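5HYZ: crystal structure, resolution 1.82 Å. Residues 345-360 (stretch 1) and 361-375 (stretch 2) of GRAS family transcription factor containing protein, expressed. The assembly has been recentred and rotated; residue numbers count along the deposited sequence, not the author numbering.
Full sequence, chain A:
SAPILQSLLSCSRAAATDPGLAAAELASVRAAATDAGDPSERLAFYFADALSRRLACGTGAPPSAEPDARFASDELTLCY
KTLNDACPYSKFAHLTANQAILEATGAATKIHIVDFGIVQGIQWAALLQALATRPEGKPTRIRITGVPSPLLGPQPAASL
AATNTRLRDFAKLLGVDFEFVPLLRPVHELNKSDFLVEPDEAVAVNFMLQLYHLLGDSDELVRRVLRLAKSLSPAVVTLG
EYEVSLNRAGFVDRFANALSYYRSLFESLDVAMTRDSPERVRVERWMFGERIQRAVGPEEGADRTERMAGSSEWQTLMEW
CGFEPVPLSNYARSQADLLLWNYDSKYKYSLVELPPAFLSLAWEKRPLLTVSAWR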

# COMPACT_ATOMS: atom_id res chain seq x y z
N SER A 345 13.71 -0.33 8.51
CA SER A 345 15.09 -0.78 8.36
C SER A 345 15.25 -2.30 8.39
O SER A 345 16.24 -2.83 7.85
N LYS A 346 14.33 -3.04 9.02
CA LYS A 346 14.51 -4.49 9.06
C LYS A 346 14.26 -5.14 7.69
O LYS A 346 14.69 -6.27 7.45
N TYR A 347 13.57 -4.43 6.80
CA TYR A 347 13.38 -4.96 5.43
C TYR A 347 14.62 -4.72 4.59
O TYR A 347 15.34 -3.76 4.82
N LYS A 348 14.88 -5.59 3.63
CA LYS A 348 16.12 -5.52 2.88
C LYS A 348 15.84 -5.39 1.39
O LYS A 348 16.57 -5.92 0.58
N TYR A 349 14.76 -4.68 1.03
CA TYR A 349 14.46 -4.47 -0.39
C TYR A 349 15.29 -3.39 -1.01
O TYR A 349 15.58 -2.36 -0.37
N SER A 350 15.69 -3.60 -2.25
CA SER A 350 16.33 -2.53 -3.03
C SER A 350 16.08 -2.76 -4.48
O SER A 350 15.54 -3.81 -4.83
N LEU A 351 16.46 -1.82 -5.32
CA LEU A 351 16.31 -1.99 -6.78
C LEU A 351 17.64 -2.23 -7.41
O LEU A 351 18.62 -1.57 -7.07
N VAL A 352 17.69 -3.16 -8.33
CA VAL A 352 18.93 -3.52 -9.06
C VAL A 352 18.71 -3.48 -10.55
O VAL A 352 17.72 -4.05 -11.05
N GLU A 353 19.59 -2.81 -11.29
CA GLU A 353 19.45 -2.80 -12.75
C GLU A 353 20.14 -4.02 -13.32
O GLU A 353 21.24 -4.38 -12.89
N LEU A 354 19.52 -4.71 -14.26
CA LEU A 354 20.20 -5.81 -14.95
C LEU A 354 20.20 -5.47 -16.43
O LEU A 354 19.24 -4.89 -16.95
N PRO A 355 21.29 -5.82 -17.15
CA PRO A 355 21.38 -5.36 -18.54
C PRO A 355 20.56 -6.15 -19.52
O PRO A 355 20.37 -7.34 -19.35
N PRO A 356 20.12 -5.52 -20.61
CA PRO A 356 20.33 -4.10 -20.96
C PRO A 356 19.32 -3.13 -20.32
O PRO A 356 19.62 -1.95 -20.06
N ALA A 357 18.09 -3.59 -20.07
CA ALA A 357 17.12 -2.61 -19.62
C ALA A 357 16.15 -3.17 -18.63
O ALA A 357 15.00 -2.67 -18.55
N PHE A 358 16.59 -4.16 -17.85
CA PHE A 358 15.74 -4.75 -16.80
C PHE A 358 15.78 -3.96 -15.50
O PHE A 358 16.86 -3.49 -15.14
N LEU A 359 14.68 -3.92 -14.75
CA LEU A 359 14.73 -3.34 -13.39
C LEU A 359 14.27 -4.42 -12.47
O LEU A 359 13.23 -5.00 -12.72
N SER A 360 14.99 -4.73 -11.41
CA SER A 360 14.60 -5.85 -10.58
C SER A 360 14.46 -5.43 -9.13
O SER A 360 15.28 -4.62 -8.61
N LEU A 361 13.49 -6.01 -8.45
CA LEU A 361 13.32 -5.83 -7.02
C LEU A 361 14.12 -6.94 -6.38
O LEU A 361 13.96 -8.12 -6.72
N ALA A 362 15.03 -6.52 -5.50
CA ALA A 362 15.97 -7.41 -4.84
C ALA A 362 15.79 -7.50 -3.33
O ALA A 362 15.29 -6.58 -2.70
N TRP A 363 16.22 -8.64 -2.76
CA TRP A 363 16.27 -8.82 -1.31
C TRP A 363 17.74 -9.04 -0.93
O TRP A 363 18.37 -9.93 -1.49
N GLU A 364 18.27 -8.19 -0.03
CA GLU A 364 19.72 -8.27 0.31
C GLU A 364 20.59 -8.33 -0.95
O GLU A 364 21.48 -9.16 -1.08
N LYS A 365 20.26 -7.44 -1.88
CA LYS A 365 20.94 -7.25 -3.16
C LYS A 365 20.85 -8.40 -4.16
O LYS A 365 21.47 -8.31 -5.21
N ARG A 366 20.02 -9.38 -3.88
CA ARG A 366 19.77 -10.48 -4.80
C ARG A 366 18.44 -10.21 -5.55
O ARG A 366 17.41 -10.20 -4.92
N PRO A 367 18.52 -10.04 -6.86
CA PRO A 367 17.34 -9.74 -7.69
C PRO A 367 16.32 -10.86 -7.56
O PRO A 367 16.74 -12.02 -7.67
N LEU A 368 15.04 -10.56 -7.35
CA LEU A 368 14.04 -11.59 -7.21
C LEU A 368 12.95 -11.50 -8.26
O LEU A 368 12.46 -12.54 -8.74
N LEU A 369 12.56 -10.27 -8.58
CA LEU A 369 11.38 -10.10 -9.54
C LEU A 369 11.79 -9.02 -10.52
O LEU A 369 12.10 -7.89 -10.10
N THR A 370 11.85 -9.34 -11.79
CA THR A 370 12.40 -8.43 -12.80
C THR A 370 11.35 -7.97 -13.79
O THR A 370 10.56 -8.78 -14.29
N VAL A 371 11.37 -6.68 -14.14
CA VAL A 371 10.39 -6.14 -15.07
C VAL A 371 11.16 -5.54 -16.23
O VAL A 371 12.24 -4.95 -16.05
N SER A 372 10.63 -5.68 -17.44
CA SER A 372 11.25 -5.09 -18.63
C SER A 372 10.17 -4.77 -19.66
O SER A 372 9.05 -5.28 -19.58
N ALA A 373 10.52 -3.90 -20.59
CA ALA A 373 9.59 -3.50 -21.67
C ALA A 373 10.26 -3.78 -23.03
O ALA A 373 11.49 -3.66 -23.13
N TRP A 374 9.46 -4.10 -24.05
CA TRP A 374 9.95 -4.60 -25.36
C TRP A 374 9.08 -4.04 -26.44
O TRP A 374 7.91 -3.76 -26.18
N ARG A 375 9.56 -3.94 -27.67
CA ARG A 375 8.63 -3.66 -28.80
C ARG A 375 9.09 -4.26 -30.15
O ARG A 375 10.31 -4.60 -30.16

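Strand 358-360 continues into 361-363 with a bend. Strand 361-363 pairs antiparallel with 349-354, and 370-374 pairs antiparallel with 358-360. Tyr-349, Leu-351, Leu-361 and Trp-363 lie on one face. Trp-363 (chi1 t) has the most area covered by the other stretch, 95 Å². Its indole fills a hollow between Lys-348 and Tyr-349. Lys-348 CB (chi1 m) sits over the face of the Trp-363 six-membered ring, 3.7 Å from its centroid. The edge of the indole meets the face of the Tyr-349 ring (m), with Trp-363 CE3 3.6 Å from Tyr-349 CE1. Leu-361 (t) extends this layer: its CD1 lies 4.0 Å from Tyr-349 CD1 and 4.3 Å from Leu-351 CD1.

On the other face, Ser-350 (p) pairs with the small Ala-362. Val-352 (t) packs its CG2 3.8 Å from Ala-362 CB. Water 1 fills the nearby gap, bonded to Ser-350 OG, Lys-348 O and Lys-365 N.

Pro-367 points toward stretch 1. Pro-367 CG lies 4.2 Å from Val-352 CG1, and Pro-367 CB 4.2 Å from Leu-354 CD1. Ser-360 (t) fits close against it, OG to Pro-367 CB 3.2 Å. Ser-360 OG also lies 2.9 Å from Thr-370 OG1.

Phe-358 (m) brings CD1 to 3.4 Å from Thr-370 CG2. The edge of Trp-374 (m) leans toward its face, with Trp-374 CZ2 3.8 Å from Phe-358 CZ. Trp-374 NE1 donates to Ser-372 OG (2.8 Å).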

# COMPACT_ATOMS: atom_id res chain seq x y z
CB SER A 345 15.99 -0.14 9.46
OG SER A 345 15.84 -0.79 10.73
CB LYS A 346 13.63 -5.14 10.12
CG LYS A 346 12.14 -4.96 9.94
CD LYS A 346 11.39 -5.40 11.22
CE LYS A 346 9.90 -5.66 10.99
NZ LYS A 346 9.12 -4.38 10.88
CB TYR A 347 12.15 -4.32 4.79
CG TYR A 347 10.85 -4.75 5.43
CD1 TYR A 347 10.23 -5.91 5.03
CD2 TYR A 347 10.25 -3.98 6.42
CE1 TYR A 347 9.01 -6.29 5.60
CE2 TYR A 347 9.04 -4.36 7.01
CZ TYR A 347 8.43 -5.51 6.58
OH TYR A 347 7.23 -5.92 7.10
CB LYS A 348 16.98 -6.78 3.11
CG LYS A 348 17.17 -7.12 4.62
CD LYS A 348 17.76 -5.95 5.33
CE LYS A 348 17.95 -6.23 6.84
NZ LYS A 348 18.06 -4.99 7.70
CB TYR A 349 12.98 -4.12 -0.56
CG TYR A 349 12.07 -5.25 -0.20
CD1 TYR A 349 12.04 -6.46 -0.96
CD2 TYR A 349 11.21 -5.13 0.88
CE1 TYR A 349 11.16 -7.48 -0.62
CE2 TYR A 349 10.35 -6.16 1.21
CZ TYR A 349 10.36 -7.35 0.46
OH TYR A 349 9.48 -8.36 0.82
CB SER A 350 17.88 -2.47 -2.80
OG SER A 350 18.52 -3.58 -3.39
CB LEU A 351 15.66 -0.74 -7.41
CG LEU A 351 14.21 -0.37 -7.18
CD1 LEU A 351 13.27 -1.59 -7.33
CD2 LEU A 351 13.94 0.30 -5.87
CB VAL A 352 19.39 -4.93 -8.65
CG1 VAL A 352 20.46 -5.46 -9.59
CG2 VAL A 352 19.90 -4.88 -7.19
CB GLU A 353 20.07 -1.52 -13.31
CG GLU A 353 19.77 -0.28 -12.50
CD GLU A 353 18.60 0.47 -13.03
OE1 GLU A 353 18.16 0.11 -14.15
OE2 GLU A 353 18.09 1.40 -12.34
CB LEU A 354 19.51 -7.18 -14.71
CG LEU A 354 19.31 -7.56 -13.26
CD1 LEU A 354 18.39 -8.76 -13.14
CD2 LEU A 354 20.65 -7.88 -12.62
CB PRO A 355 22.89 -5.53 -18.85
CG PRO A 355 23.30 -6.66 -17.99
CD PRO A 355 22.54 -6.45 -16.68
CB PRO A 356 20.14 -4.08 -22.47
CG PRO A 356 19.26 -5.26 -22.77
CD PRO A 356 19.62 -6.32 -21.74
CB ALA A 357 16.37 -2.00 -20.84
CB PHE A 358 16.19 -6.17 -16.44
CG PHE A 358 16.08 -7.14 -17.59
CD1 PHE A 358 14.88 -7.82 -17.82
CD2 PHE A 358 17.20 -7.42 -18.41
CE1 PHE A 358 14.81 -8.77 -18.87
CE2 PHE A 358 17.11 -8.36 -19.49
CZ PHE A 358 15.94 -9.01 -19.72
CB LEU A 359 13.84 -2.11 -13.26
CG LEU A 359 13.88 -1.45 -11.86
CD1 LEU A 359 15.26 -0.89 -11.57
CD2 LEU A 359 12.88 -0.34 -11.84
CB SER A 360 15.65 -6.98 -10.73
OG SER A 360 15.25 -8.14 -10.04
CB LEU A 361 11.85 -5.89 -6.63
CG LEU A 361 11.49 -5.97 -5.16
CD1 LEU A 361 11.97 -4.64 -4.53
CD2 LEU A 361 9.97 -6.15 -4.97
CB ALA A 362 17.41 -6.93 -5.17
CB TRP A 363 15.42 -10.02 -0.85
CG TRP A 363 15.52 -10.22 0.63
CD1 TRP A 363 16.40 -11.07 1.27
CD2 TRP A 363 14.75 -9.58 1.68
NE1 TRP A 363 16.21 -11.00 2.63
CE2 TRP A 363 15.20 -10.10 2.91
CE3 TRP A 363 13.69 -8.64 1.69
CZ2 TRP A 363 14.66 -9.70 4.14
CZ3 TRP A 363 13.16 -8.25 2.88
CH2 TRP A 363 13.65 -8.78 4.10
CB GLU A 364 19.98 -9.50 1.21
CG GLU A 364 21.04 -9.23 2.28
CD GLU A 364 20.82 -10.12 3.49
OE1 GLU A 364 20.42 -9.59 4.55
OE2 GLU A 364 21.01 -11.36 3.35
CB LYS A 365 22.40 -6.89 -2.89
CG LYS A 365 22.45 -5.65 -1.97
CD LYS A 365 23.72 -4.80 -2.19
CE LYS A 365 23.83 -3.72 -1.09
NZ LYS A 365 22.55 -2.91 -0.96
CB ARG A 366 19.70 -11.79 -3.99
CG ARG A 366 18.84 -13.02 -4.47
CD ARG A 366 18.91 -13.31 -5.94
NE ARG A 366 18.55 -14.67 -6.35
CZ ARG A 366 18.31 -14.95 -7.63
NH1 ARG A 366 18.36 -13.94 -8.52
NH2 ARG A 366 18.03 -16.18 -8.06
CB PRO A 367 17.92 -9.69 -9.12
CG PRO A 367 19.37 -9.46 -8.95
CD PRO A 367 19.78 -9.99 -7.62
CB LEU A 368 13.36 -11.54 -5.85
CG LEU A 368 14.25 -11.86 -4.65
CD1 LEU A 368 13.42 -11.84 -3.39
CD2 LEU A 368 14.99 -13.23 -4.82
CB LEU A 369 10.11 -9.67 -8.80
CG LEU A 369 8.81 -9.98 -9.57
CD1 LEU A 369 7.65 -9.70 -8.65
CD2 LEU A 369 8.66 -9.14 -10.78
CB THR A 370 13.53 -9.17 -13.50
OG1 THR A 370 14.43 -9.61 -12.45
CG2 THR A 370 14.27 -8.33 -14.48
CB VAL A 371 9.52 -5.06 -14.39
CG1 VAL A 371 8.59 -4.36 -15.45
CG2 VAL A 371 8.57 -5.77 -13.37
CB SER A 372 12.29 -6.04 -19.26
OG SER A 372 11.73 -7.33 -19.42
CB ALA A 373 9.26 -1.99 -21.55
CB TRP A 374 9.90 -6.15 -25.41
CG TRP A 374 10.66 -6.73 -24.27
CD1 TRP A 374 10.20 -6.97 -22.98
CD2 TRP A 374 12.04 -7.10 -24.29
NE1 TRP A 374 11.23 -7.47 -22.21
CE2 TRP A 374 12.37 -7.55 -22.98
CE3 TRP A 374 13.04 -7.06 -25.28
CZ2 TRP A 374 13.66 -7.98 -22.63
CZ3 TRP A 374 14.38 -7.51 -24.90
CH2 TRP A 374 14.64 -7.96 -23.59
CB ARG A 375 8.40 -2.16 -28.98
CG ARG A 375 9.66 -1.36 -29.38
CD ARG A 375 9.31 0.07 -29.83
NE ARG A 375 8.29 0.67 -28.96
CZ ARG A 375 8.51 1.66 -28.08
NH1 ARG A 375 9.73 2.19 -27.99
NH2 ARG A 375 7.52 2.13 -27.30
O HOH W 1 18.50 -5.30 -1.42
O HOH W 2 13.06 -2.58 -20.44